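Local coordinates for F5/8 type C domain protein (Clostridium perfringens, PDB 7JRM) that probably binds mucin-type glycans through a calcium-bearing carbohydrate-binding module, as a fragment of the O-glycopeptidase ZmpB, at residues Asn248-Ser253 and Val291-Asn296; Gly323-Leu328 and Thr340-Ala345; Glu255-Ala260 and Lys285-Leu290. All blocks are in the same frame, centred on the assembly; numbering follows the deposited sequence.

Contacts 1 and 3 both use helix 251-270: contact 3 packs it against helix 273-288, and contact 1 closes the outgoing chain against its N-terminal end, so that contact 3 is nested within the loop contact 1 closes. L290 of contact 3 touches Y249 and S253 of contact 1. Contact 2 follows in series, in the region with parallel strands, and meets contact 1 where L295 packs on Y326 and its carbonyl probably accepts from G323 N. Their chemistry differs with place: surface contact 1 relies on two backbone hydrogen bonds, buried contact 2 on a methionine methyl, and partly buried contact 3 on leucine, methionine and the folded chain of a glutamate.

Contact 1: residues Asn248-Ser253 and Val291-Asn296; sequences NYTEES and VKVDLN
Y249 and K292 face each other as a non-hydrogen-bonded pair in a single antiparallel beta bridge, formed where the chain leaving helix 273-288 runs past the entry to helix 251-270. Two backbone bonds frame the pair: V293 N donates to N248 O at 3.1 Å and T250 N to V291 O at 3.3 Å. Between them the backbones lie close enough for CA-H...O contacts, K292 CA to N248 O and Y249 CA to V291 O.

The tight part lies on the V293 side of the bridge. V293 CG1, anti to its own carbonyl carbon (chi1 -52°), is pressed against the peptide following Y249, 3.3 Å from Y249 C, and it also touches T250 N; Y326 of helix 322-326 touches the same valine. The outer side is looser. There the side chains of Y249 and K292 run alongside each other in the same direction, the lysine methylenes passing one corner of the ring with K292 CD 3.9 Å from Y249 CE1, while K292 itself is exposed.

T250 is the N-cap of helix 251-270. Its OG1 is tucked between its own N and C (chi1 80°), and accepts a straight bond from S253 N at 3.1 Å. The exposed V291 spans this cap with its two methyls: CG1 rests 3.6 Å from S253 CB, and CG2 meets T250 CG2 at 3.8 Å.

Contact 2: residues Gly323-Leu328 and Thr340-Ala345; sequences GDMYSL and TGLENA
A buried, largely apolar contact joins M325, on helix 322-326, to G341, L342, N344 and A345 in the connection between strands 330-332 and 350-352. These short parallel strands, with the leucine-rich sequence around them, are consistent with a leucine-rich-repeat-like region. The methionine chain is bent at both chi2 (-64°) and chi3 (-57°), and it is the terminal methyl that does most of the touching. M325 CE lies 3.6 Å from A345 CB and also touches L342 CD2. It comes within 3.3 Å of G341 O. Nearer the backbone, the M325 and N344 side chains cross obliquely, CB to CB at 3.9 Å. I299, I310 and I320 also pack on M325.

The 3-10 turn 342-344 is shaped from within. G341 O accepts from both N344 N and N344 ND2, the latter at 3.1 Å, and the two donors come to the same face of its plane. G341 has a positive phi (110°), at which a beta carbon would jam against the preceding carbonyl oxygen.

Where polar atoms cross the contact they meet carbon. N344 O lies in the plane of the Y326 ring at its edge, 3.2 Å from Y326 CE1, and A345 CA approaches M325 O at 3.3 Å in a CA-H...O contact. No conventional hydrogen bond links the segments; the carbonyl of M325 takes its N-H from L328, within its own segment. Cohesion across the contact therefore rests on close fit around a methyl group, supplemented by C-H groups turned to carbonyl oxygens.

Contact 3: residues Glu255-Ala260 and Lys285-Leu290; sequences EALKNA and KEMNSL
L257 and E286 sit closest along the backbones of an antiparallel helical hairpin, in which helix 251-270 packs against the last turns of helix 273-288; with helix 232-242 nearby they make up a small helical bundle. Helix 273-288 is near its end here, and the chain beyond it folds L290 back over the same face.

The apolar part centres on L257, whose two methyls reach different partners. With CG anti to the backbone N (chi1 171°), the branch point is set beside the carbonyl carbon, and the two methyls part from there. L257 CD1 packs on the sulphur of M287, 3.7 Å from SD. L257 CD2 goes instead to L290, 3.7 Å from L290 CD1, where the side chains meet at about a right angle. Loop residue L244 touches both M287 and L290, and L246 touches L257, so the loop before helix 251-270 closes over this cluster.

The charged part belongs to E286, which lies over the two alanines rather than stretching outward. Its chain bends at chi2 (-60°), which sets CD against A256; OE2 lies 3.2 Å from A256 CB, a carboxylate oxygen against a methyl group. The other oxygen, OE1, has a weak salt bridge to K285 NZ at 3.3 Å. E282 OE2 is also close to OE1, so the lysine may partly offset the repulsion between the two carboxylates.

No hydrogen bond crosses between the segments, and the methyl-sized side chains of A256 and A260 let the helices approach, L257 and E286 being 5.3 Å apart at their CA atoms. The aliphatic part of the glutamate lies against helix 251-270: E286 CB is 4.0 Å from L257 CA, and E286 CG the same distance from A260 CB.

Contact 1: residues Asn248-Ser253 and Val291-Asn296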
loop_
_atom_site.group_PDB
_atom_site.type_symbol
_atom_site.label_atom_id
_atom_site.label_comp_id
_atom_site.label_asym_id
_atom_site.label_seq_id
_atom_site.Cartn_x
_atom_site.Cartn_y
_atom_site.Cartn_z
ATOM N N ASN A 248 -3.836 -11.971 18.906
ATOM C CA ASN A 248 -4.786 -12.995 19.322
ATOM C C ASN A 248 -4.788 -14.216 18.411
ATOM O O ASN A 248 -5.599 -15.124 18.625
ATOM C CB ASN A 248 -6.198 -12.406 19.389
ATOM C CG ASN A 248 -6.270 -11.153 20.240
ATOM O OD1 ASN A 248 -7.091 -10.270 19.993
ATOM N ND2 ASN A 248 -5.411 -11.072 21.249
ATOM N N TYR A 249 -3.915 -14.261 17.409
ATOM C CA TYR A 249 -3.846 -15.380 16.483
ATOM C C TYR A 249 -2.414 -15.887 16.409
ATOM O O TYR A 249 -1.463 -15.177 16.748
ATOM C CB TYR A 249 -4.346 -14.983 15.086
ATOM C CG TYR A 249 -5.679 -14.269 15.105
ATOM C CD1 TYR A 249 -6.871 -14.982 15.077
ATOM C CD2 TYR A 249 -5.745 -12.883 15.157
ATOM C CE1 TYR A 249 -8.091 -14.334 15.099
ATOM C CE2 TYR A 249 -6.962 -12.227 15.178
ATOM C CZ TYR A 249 -8.130 -12.957 15.149
ATOM O OH TYR A 249 -9.343 -12.307 15.170
ATOM N N THR A 250 -2.273 -17.138 15.977
ATOM C CA THR A 250 -0.958 -17.757 15.891
ATOM C C THR A 250 -0.061 -16.978 14.935
ATOM O O THR A 250 -0.531 -16.317 14.005
ATOM C CB THR A 250 -1.079 -19.211 15.429
ATOM O OG1 THR A 250 -1.255 -19.251 14.008
ATOM C CG2 THR A 250 -2.263 -19.888 16.104
ATOM N N GLU A 251 1.249 -17.058 15.181
ATOM C CA GLU A 251 2.206 -16.331 14.354
ATOM C C GLU A 251 2.106 -16.754 12.894
ATOM O O GLU A 251 2.260 -15.926 11.987
ATOM C CB GLU A 251 3.625 -16.545 14.885
ATOM C CG GLU A 251 4.726 -16.292 13.866
ATOM C CD GLU A 251 6.092 -16.142 14.506
ATOM O OE1 GLU A 251 7.035 -16.828 14.059
ATOM O OE2 GLU A 251 6.222 -15.338 15.453
ATOM N N GLU A 252 1.829 -18.035 12.645
ATOM C CA GLU A 252 1.723 -18.520 11.273
ATOM C C GLU A 252 0.506 -17.929 10.569
ATOM O O GLU A 252 0.604 -17.455 9.431
ATOM C CB GLU A 252 1.663 -20.047 11.263
ATOM C CG GLU A 252 2.243 -20.683 10.011
ATOM C CD GLU A 252 2.593 -22.145 10.209
ATOM N N SER A 253 -0.652 -17.947 11.233
ATOM C CA SER A 253 -1.872 -17.449 10.607
ATOM C C SER A 253 -1.897 -15.926 10.552
ATOM O O SER A 253 -2.392 -15.347 9.578
ATOM C CB SER A 253 -3.099 -17.974 11.351
ATOM O OG SER A 253 -3.553 -17.038 12.313
ATOM N N VAL A 291 -6.665 -18.700 13.021
ATOM C CA VAL A 291 -6.822 -19.600 14.156
ATOM C C VAL A 291 -6.370 -18.858 15.405
ATOM O O VAL A 291 -5.249 -18.337 15.454
ATOM C CB VAL A 291 -6.027 -20.907 13.967
ATOM C CG1 VAL A 291 -4.830 -20.680 13.051
ATOM C CG2 VAL A 291 -5.592 -21.485 15.308
ATOM N N LYS A 292 -7.246 -18.790 16.402
ATOM C CA LYS A 292 -6.949 -18.078 17.636
ATOM C C LYS A 292 -5.977 -18.876 18.498
ATOM O O LYS A 292 -5.948 -20.110 18.462
ATOM C CB LYS A 292 -8.235 -17.800 18.417
ATOM C CG LYS A 292 -9.340 -17.160 17.588
ATOM C CD LYS A 292 -9.835 -15.882 18.238
ATOM C CE LYS A 292 -11.086 -15.364 17.556
ATOM N NZ LYS A 292 -12.318 -15.945 18.158
ATOM N N VAL A 293 -5.169 -18.153 19.271
ATOM C CA VAL A 293 -4.253 -18.770 20.223
ATOM C C VAL A 293 -5.038 -19.264 21.431
ATOM O O VAL A 293 -6.199 -18.890 21.631
ATOM C CB VAL A 293 -3.139 -17.799 20.661
ATOM C CG1 VAL A 293 -2.439 -17.199 19.456
ATOM C CG2 VAL A 293 -3.704 -16.706 21.547
ATOM N N ASP A 294 -4.407 -20.105 22.245
ATOM C CA ASP A 294 -4.980 -20.569 23.506
ATOM C C ASP A 294 -3.966 -20.244 24.597
ATOM O O ASP A 294 -3.008 -20.992 24.803
ATOM C CB ASP A 294 -5.300 -22.059 23.459
ATOM C CG ASP A 294 -5.945 -22.563 24.743
ATOM O OD1 ASP A 294 -6.381 -21.736 25.570
ATOM O OD2 ASP A 294 -6.011 -23.796 24.922
ATOM N N LEU A 295 -4.180 -19.126 25.292
ATOM C CA LEU A 295 -3.273 -18.713 26.357
ATOM C C LEU A 295 -3.316 -19.636 27.567
ATOM O O LEU A 295 -2.528 -19.437 28.499
ATOM C CB LEU A 295 -3.592 -17.280 26.787
ATOM C CG LEU A 295 -3.465 -16.196 25.714
ATOM C CD1 LEU A 295 -3.651 -14.816 26.325
ATOM C CD2 LEU A 295 -2.125 -16.292 25.001
ATOM N N ASN A 296 -4.196 -20.637 27.576
ATOM C CA ASN A 296 -4.300 -21.581 28.680
ATOM C C ASN A 296 -3.668 -22.934 28.378
ATOM O O ASN A 296 -3.525 -23.747 29.295
ATOM C CB ASN A 296 -5.771 -21.790 29.062
ATOM C CG ASN A 296 -6.448 -20.506 29.491
ATOM O OD1 ASN A 296 -7.526 -20.166 29.002
ATOM N ND2 ASN A 296 -5.819 -19.783 30.408
#

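Contact 2: residues Gly323-Leu328 and Thr340-Ala345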
loop_
_atom_site.group_PDB
_atom_site.type_symbol
_atom_site.label_atom_id
_atom_site.label_comp_id
_atom_site.label_asym_id
_atom_site.label_seq_id
_atom_site.Cartn_x
_atom_site.Cartn_y
_atom_site.Cartn_z
ATOM N N GLY A 323 0.107 -18.300 27.577
ATOM C CA GLY A 323 -0.048 -16.973 28.148
ATOM C C GLY A 323 1.072 -16.630 29.111
ATOM O O GLY A 323 1.536 -15.489 29.159
ATOM N N ASP A 324 1.522 -17.617 29.891
ATOM C CA ASP A 324 2.716 -17.427 30.706
ATOM C C ASP A 324 3.933 -17.160 29.830
ATOM O O ASP A 324 4.723 -16.253 30.111
ATOM C CB ASP A 324 2.958 -18.651 31.589
ATOM C CG ASP A 324 2.008 -18.720 32.766
ATOM O OD1 ASP A 324 1.685 -17.657 33.335
ATOM O OD2 ASP A 324 1.591 -19.840 33.126
ATOM N N MET A 325 4.091 -17.936 28.752
ATOM C CA MET A 325 5.247 -17.770 27.877
ATOM C C MET A 325 5.231 -16.413 27.185
ATOM O O MET A 325 6.280 -15.778 27.023
ATOM C CB MET A 325 5.293 -18.898 26.846
ATOM C CG MET A 325 5.503 -20.278 27.446
ATOM S SD MET A 325 7.095 -20.445 28.277
ATOM C CE MET A 325 8.220 -20.032 26.951
ATOM N N TYR A 326 4.048 -15.948 26.772
ATOM C CA TYR A 326 3.941 -14.649 26.118
ATOM C C TYR A 326 4.312 -13.498 27.044
ATOM O O TYR A 326 4.603 -12.399 26.560
ATOM C CB TYR A 326 2.520 -14.438 25.589
ATOM C CG TYR A 326 2.231 -15.128 24.273
ATOM C CD1 TYR A 326 3.169 -15.964 23.681
ATOM C CD2 TYR A 326 1.017 -14.941 23.623
ATOM C CE1 TYR A 326 2.906 -16.595 22.479
ATOM C CE2 TYR A 326 0.745 -15.568 22.420
ATOM C CZ TYR A 326 1.694 -16.394 21.852
ATOM O OH TYR A 326 1.431 -17.022 20.656
ATOM N N SER A 327 4.312 -13.725 28.356
ATOM C CA SER A 327 4.565 -12.668 29.324
ATOM C C SER A 327 6.040 -12.501 29.674
ATOM O O SER A 327 6.386 -11.540 30.369
ATOM C CB SER A 327 3.763 -12.926 30.602
ATOM O OG SER A 327 4.534 -13.636 31.553
ATOM N N LEU A 328 6.914 -13.399 29.219
ATOM C CA LEU A 328 8.341 -13.258 29.489
ATOM C C LEU A 328 8.939 -12.157 28.625
ATOM O O LEU A 328 8.955 -12.257 27.393
ATOM C CB LEU A 328 9.089 -14.568 29.244
ATOM C CG LEU A 328 9.010 -15.739 30.232
ATOM C CD1 LEU A 328 9.108 -15.259 31.675
ATOM C CD2 LEU A 328 7.782 -16.609 30.020
ATOM N N THR A 340 14.068 -26.437 24.985
ATOM C CA THR A 340 12.796 -26.755 24.349
ATOM C C THR A 340 11.637 -26.160 25.139
ATOM O O THR A 340 11.542 -26.334 26.358
ATOM C CB THR A 340 12.629 -28.269 24.225
ATOM O OG1 THR A 340 13.689 -28.802 23.420
ATOM C CG2 THR A 340 11.294 -28.610 23.579
ATOM N N GLY A 341 10.755 -25.447 24.434
ATOM C CA GLY A 341 9.646 -24.734 25.027
ATOM C C GLY A 341 9.800 -23.227 24.973
ATOM O O GLY A 341 8.794 -22.511 24.896
ATOM N N LEU A 342 11.041 -22.733 24.997
ATOM C CA LEU A 342 11.294 -21.298 24.954
ATOM C C LEU A 342 10.968 -20.678 23.603
ATOM O O LEU A 342 10.986 -19.447 23.487
ATOM C CB LEU A 342 12.753 -21.013 25.313
ATOM C CG LEU A 342 13.026 -20.725 26.790
ATOM C CD1 LEU A 342 14.475 -20.313 27.001
ATOM C CD2 LEU A 342 12.076 -19.654 27.303
ATOM N N GLU A 343 10.673 -21.488 22.584
ATOM C CA GLU A 343 10.246 -20.954 21.298
ATOM C C GLU A 343 8.857 -20.333 21.353
ATOM O O GLU A 343 8.426 -19.735 20.361
ATOM C CB GLU A 343 10.281 -22.053 20.233
ATOM C CG GLU A 343 9.264 -23.168 20.442
ATOM C CD GLU A 343 9.733 -24.212 21.438
ATOM O OE1 GLU A 343 10.916 -24.170 21.834
ATOM O OE2 GLU A 343 8.919 -25.077 21.822
ATOM N N ASN A 344 8.153 -20.459 22.478
ATOM C CA ASN A 344 6.830 -19.872 22.636
ATOM C C ASN A 344 6.863 -18.472 23.232
ATOM O O ASN A 344 5.868 -17.747 23.129
ATOM C CB ASN A 344 5.955 -20.773 23.515
ATOM C CG ASN A 344 5.593 -22.079 22.835
ATOM O OD1 ASN A 344 4.778 -22.108 21.913
ATOM N ND2 ASN A 344 6.199 -23.170 23.289
ATOM N N ALA A 345 7.977 -18.078 23.852
ATOM C CA ALA A 345 8.113 -16.749 24.453
ATOM C C ALA A 345 8.517 -15.760 23.364
ATOM O O ALA A 345 9.674 -15.348 23.244
ATOM C CB ALA A 345 9.121 -16.775 25.593
#

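Contact 3: residues Glu255-Ala260 and Lys285-Leu290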
loop_
_atom_site.group_PDB
_atom_site.type_symbol
_atom_site.label_atom_id
_atom_site.label_comp_id
_atom_site.label_asym_id
_atom_site.label_seq_id
_atom_site.Cartn_x
_atom_site.Cartn_y
_atom_site.Cartn_z
ATOM N N GLU A 255 0.732 -14.055 10.242
ATOM C CA GLU A 255 1.650 -13.693 9.166
ATOM C C GLU A 255 0.958 -13.747 7.812
ATOM O O GLU A 255 1.132 -12.850 6.978
ATOM C CB GLU A 255 2.865 -14.621 9.176
ATOM C CG GLU A 255 4.183 -13.933 8.873
ATOM C CD GLU A 255 4.776 -13.251 10.089
ATOM O OE1 GLU A 255 5.552 -13.905 10.816
ATOM O OE2 GLU A 255 4.467 -12.063 10.316
ATOM N N ALA A 256 0.166 -14.797 7.575
ATOM C CA ALA A 256 -0.515 -14.941 6.293
ATOM C C ALA A 256 -1.527 -13.824 6.077
ATOM O O ALA A 256 -1.606 -13.251 4.984
ATOM C CB ALA A 256 -1.195 -16.307 6.214
ATOM N N LEU A 257 -2.314 -13.502 7.107
ATOM C CA LEU A 257 -3.258 -12.395 6.997
ATOM C C LEU A 257 -2.531 -11.074 6.783
ATOM O O LEU A 257 -2.956 -10.249 5.966
ATOM C CB LEU A 257 -4.137 -12.326 8.246
ATOM C CG LEU A 257 -5.036 -11.094 8.361
ATOM C CD1 LEU A 257 -6.114 -11.117 7.288
ATOM C CD2 LEU A 257 -5.654 -10.998 9.748
ATOM N N LYS A 258 -1.429 -10.861 7.507
ATOM C CA LYS A 258 -0.642 -9.645 7.328
ATOM C C LYS A 258 -0.114 -9.534 5.905
ATOM O O LYS A 258 -0.097 -8.443 5.322
ATOM C CB LYS A 258 0.511 -9.620 8.332
ATOM C CG LYS A 258 1.316 -8.333 8.334
ATOM C CD LYS A 258 0.431 -7.124 8.583
ATOM C CE LYS A 258 0.863 -5.946 7.730
ATOM N NZ LYS A 258 2.239 -5.492 8.073
ATOM N N ASN A 259 0.322 -10.656 5.326
ATOM C CA ASN A 259 0.796 -10.639 3.948
ATOM C C ASN A 259 -0.344 -10.366 2.975
ATOM O O ASN A 259 -0.149 -9.698 1.954
ATOM C CB ASN A 259 1.484 -11.962 3.611
ATOM C CG ASN A 259 2.755 -12.178 4.410
ATOM O OD1 ASN A 259 3.279 -11.252 5.028
ATOM N ND2 ASN A 259 3.257 -13.408 4.403
ATOM N N ALA A 260 -1.543 -10.873 3.278
ATOM C CA ALA A 260 -2.687 -10.635 2.404
ATOM C C ALA A 260 -3.135 -9.180 2.463
ATOM O O ALA A 260 -3.538 -8.608 1.443
ATOM C CB ALA A 260 -3.838 -11.568 2.778
ATOM N N LYS A 285 -9.663 -15.480 1.953
ATOM C CA LYS A 285 -9.245 -16.829 2.322
ATOM C C LYS A 285 -8.469 -16.823 3.634
ATOM O O LYS A 285 -8.723 -17.646 4.521
ATOM C CB LYS A 285 -8.410 -17.443 1.199
ATOM C CG LYS A 285 -7.749 -18.762 1.562
ATOM C CD LYS A 285 -6.665 -19.128 0.561
ATOM C CE LYS A 285 -5.926 -20.388 0.979
ATOM N NZ LYS A 285 -5.219 -20.212 2.277
ATOM N N GLU A 286 -7.514 -15.900 3.775
ATOM C CA GLU A 286 -6.762 -15.799 5.021
ATOM C C GLU A 286 -7.614 -15.263 6.161
ATOM O O GLU A 286 -7.308 -15.533 7.329
ATOM C CB GLU A 286 -5.529 -14.913 4.829
ATOM C CG GLU A 286 -4.605 -15.350 3.700
ATOM C CD GLU A 286 -4.043 -16.750 3.892
ATOM O OE1 GLU A 286 -3.637 -17.367 2.886
ATOM O OE2 GLU A 286 -4.001 -17.234 5.044
ATOM N N MET A 287 -8.673 -14.512 5.850
ATOM C CA MET A 287 -9.579 -14.039 6.891
ATOM C C MET A 287 -10.303 -15.202 7.557
ATOM O O MET A 287 -10.447 -15.231 8.785
ATOM C CB MET A 287 -10.581 -13.049 6.300
ATOM C CG MET A 287 -10.172 -11.589 6.411
ATOM S SD MET A 287 -9.704 -11.127 8.085
ATOM C CE MET A 287 -10.986 -9.934 8.451
ATOM N N ASN A 288 -10.762 -16.170 6.764
ATOM C CA ASN A 288 -11.445 -17.341 7.296
ATOM C C ASN A 288 -10.486 -18.440 7.736
ATOM O O ASN A 288 -10.936 -19.435 8.314
ATOM C CB ASN A 288 -12.420 -17.896 6.256
ATOM C CG ASN A 288 -13.419 -16.858 5.782
ATOM O OD1 ASN A 288 -14.212 -16.340 6.567
ATOM N ND2 ASN A 288 -13.384 -16.549 4.491
ATOM N N SER A 289 -9.189 -18.288 7.477
ATOM C CA SER A 289 -8.187 -19.258 7.894
ATOM C C SER A 289 -7.497 -18.873 9.195
ATOM O O SER A 289 -6.563 -19.564 9.614
ATOM C CB SER A 289 -7.140 -19.444 6.790
ATOM O OG SER A 289 -7.588 -20.369 5.815
ATOM N N LEU A 290 -7.929 -17.791 9.837
ATOM C CA LEU A 290 -7.338 -17.384 11.104
ATOM C C LEU A 290 -7.661 -18.400 12.192
ATOM O O LEU A 290 -8.784 -18.904 12.283
ATOM C CB LEU A 290 -7.850 -16.004 11.510
ATOM C CG LEU A 290 -7.203 -14.783 10.852
ATOM C CD1 LEU A 290 -7.933 -13.520 11.267
ATOM C CD2 LEU A 290 -5.725 -14.691 11.205
#